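Local coordinates for protein ornithine aminotransferase (Plasmodium falciparum, PDB 3LG0) that transfers the delta-amino group of ornithine to alpha-ketoglutarate with pyridoxal phosphate as cofactor, giving glutamate semialdehyde and glutamate, at residues 37-42 against 47-52. Sequence-based numbering, arbitrary orientation.
Sequences GVFVYD and RYYDFL
Strands 39-42 and 47-50 form a beta hairpin, with Val40 facing Tyr48 as the antiparallel hydrogen-bonded pair: Val40 N gives to Tyr48 O at 3.0 Å, and Tyr48 N returns a bond to Val40 O at 2.9 Å. Just before strand 39-42 begins, Val38 O accepts from Asp50 N in an almost straight bond. Phe39 and Tyr41 share a face with Arg47 and Tyr49, and the Arg47 chain passes between the Phe39 and Tyr41 rings, touching both. The Arg47 guanidinium lies flat on the Phe39 ring, planes 3° apart and CZ 3.9 Å from the ring centroid, a cation-pi stack. A bend at chi3 (81°) turns the guanidinium over the ring, while CG and CD of Arg47 run alongside the Tyr41 ring. Across the Phe39 ring from Arg47 sits Val38 CG1. Phe39 and Tyr49 lie side by side, Phe39 CE1 above the middle of the Tyr49 ring, the two planes inclined at 46°. Within the class-III aminotransferase fold this hairpin belongs to a mixed sheet, strand 47-50 running parallel to strand 373-378, and helix 393-412 covers the Phe39 and Tyr49 side, where Glu398 OE1 is hydrogen-bonded to Tyr49 OH. On the reverse face, Tyr48 OH donates to Asp42 OD2 at 2.7 Å, arriving from above the carboxylate plane; the same oxygen forms a salt bridge with Arg46 in the turn. Where the second strand ends, Asp50 OD1 accepts from Leu52 N in an Asx turn and also from Ser53 N.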
# COMPACT_ATOMS: atom_id res chain seq x y z
N GLY A 37 -11.84 19.51 8.71
CA GLY A 37 -10.78 20.29 9.32
C GLY A 37 -10.26 19.59 10.56
O GLY A 37 -9.78 18.45 10.50
N VAL A 38 -10.38 20.25 11.71
CA VAL A 38 -9.74 19.75 12.91
C VAL A 38 -10.68 18.85 13.71
O VAL A 38 -10.31 18.27 14.75
CB VAL A 38 -9.20 20.93 13.74
CG1 VAL A 38 -10.34 21.64 14.46
CG2 VAL A 38 -8.15 20.45 14.73
N PHE A 39 -11.90 18.70 13.22
CA PHE A 39 -12.93 17.98 13.95
C PHE A 39 -13.39 16.67 13.30
O PHE A 39 -13.43 16.54 12.08
CB PHE A 39 -14.17 18.86 14.13
CG PHE A 39 -13.96 20.02 15.05
CD1 PHE A 39 -13.60 19.81 16.37
CD2 PHE A 39 -14.15 21.31 14.60
CE1 PHE A 39 -13.42 20.88 17.22
CE2 PHE A 39 -13.96 22.39 15.45
CZ PHE A 39 -13.59 22.16 16.76
N VAL A 40 -13.77 15.72 14.15
CA VAL A 40 -14.45 14.51 13.72
C VAL A 40 -15.76 14.36 14.51
O VAL A 40 -15.92 14.98 15.56
CB VAL A 40 -13.57 13.26 13.92
CG1 VAL A 40 -12.41 13.29 12.94
CG2 VAL A 40 -13.07 13.20 15.35
N TYR A 41 -16.67 13.55 13.99
CA TYR A 41 -18.00 13.39 14.57
C TYR A 41 -18.39 11.91 14.61
O TYR A 41 -18.21 11.20 13.61
CB TYR A 41 -19.05 14.16 13.76
CG TYR A 41 -18.69 15.60 13.53
CD1 TYR A 41 -19.22 16.60 14.35
CD2 TYR A 41 -17.80 15.97 12.53
CE1 TYR A 41 -18.88 17.92 14.15
CE2 TYR A 41 -17.45 17.28 12.34
CZ TYR A 41 -17.98 18.26 13.14
OH TYR A 41 -17.62 19.58 12.93
N ASP A 42 -18.92 11.47 15.75
CA ASP A 42 -19.30 10.08 15.90
C ASP A 42 -20.78 9.79 15.56
O ASP A 42 -21.52 10.67 15.08
CB ASP A 42 -18.88 9.52 17.27
CG ASP A 42 -19.75 10.01 18.41
OD1 ASP A 42 -20.74 10.74 18.16
OD2 ASP A 42 -19.45 9.67 19.57
N ARG A 47 -18.94 15.71 18.79
CA ARG A 47 -17.82 16.23 18.04
C ARG A 47 -16.55 16.17 18.88
O ARG A 47 -16.57 16.41 20.08
CB ARG A 47 -18.09 17.67 17.63
CG ARG A 47 -16.92 18.32 16.89
CD ARG A 47 -17.19 19.79 16.61
NE ARG A 47 -16.91 20.62 17.78
CZ ARG A 47 -17.03 21.94 17.79
NH1 ARG A 47 -17.42 22.59 16.71
NH2 ARG A 47 -16.75 22.62 18.90
N TYR A 48 -15.44 15.83 18.24
CA TYR A 48 -14.16 15.75 18.94
C TYR A 48 -13.05 16.45 18.16
O TYR A 48 -13.05 16.47 16.92
CB TYR A 48 -13.74 14.29 19.17
CG TYR A 48 -14.80 13.37 19.73
CD1 TYR A 48 -15.79 12.83 18.91
CD2 TYR A 48 -14.80 13.00 21.07
CE1 TYR A 48 -16.75 11.97 19.41
CE2 TYR A 48 -15.76 12.14 21.58
CZ TYR A 48 -16.73 11.63 20.75
OH TYR A 48 -17.69 10.77 21.23
N TYR A 49 -12.11 17.01 18.89
CA TYR A 49 -10.87 17.44 18.29
C TYR A 49 -10.06 16.20 17.96
O TYR A 49 -9.84 15.34 18.83
CB TYR A 49 -10.08 18.33 19.25
CG TYR A 49 -10.54 19.77 19.34
CD1 TYR A 49 -11.29 20.22 20.42
CD2 TYR A 49 -10.21 20.69 18.34
CE1 TYR A 49 -11.72 21.55 20.50
CE2 TYR A 49 -10.62 22.01 18.41
CZ TYR A 49 -11.37 22.43 19.49
OH TYR A 49 -11.80 23.75 19.57
N ASP A 50 -9.61 16.09 16.71
CA ASP A 50 -8.75 14.99 16.29
C ASP A 50 -7.31 15.33 16.60
O ASP A 50 -6.72 16.15 15.91
CB ASP A 50 -8.89 14.73 14.80
CG ASP A 50 -8.08 13.51 14.34
OD1 ASP A 50 -7.19 13.06 15.09
OD2 ASP A 50 -8.36 13.01 13.23
N PHE A 51 -6.74 14.69 17.62
CA PHE A 51 -5.37 14.98 18.02
C PHE A 51 -4.36 13.91 17.60
O PHE A 51 -3.22 13.89 18.07
CB PHE A 51 -5.27 15.34 19.52
CG PHE A 51 -5.12 16.81 19.75
CD1 PHE A 51 -6.10 17.69 19.30
CD2 PHE A 51 -3.98 17.33 20.33
CE1 PHE A 51 -5.96 19.06 19.47
CE2 PHE A 51 -3.84 18.70 20.51
CZ PHE A 51 -4.82 19.56 20.07
N LEU A 52 -4.80 13.05 16.68
CA LEU A 52 -3.94 12.07 16.04
C LEU A 52 -3.66 12.45 14.59
O LEU A 52 -2.56 12.25 14.09
CB LEU A 52 -4.58 10.70 16.10
CG LEU A 52 -3.62 9.54 15.97
CD1 LEU A 52 -2.60 9.67 17.07
CD2 LEU A 52 -4.36 8.22 16.08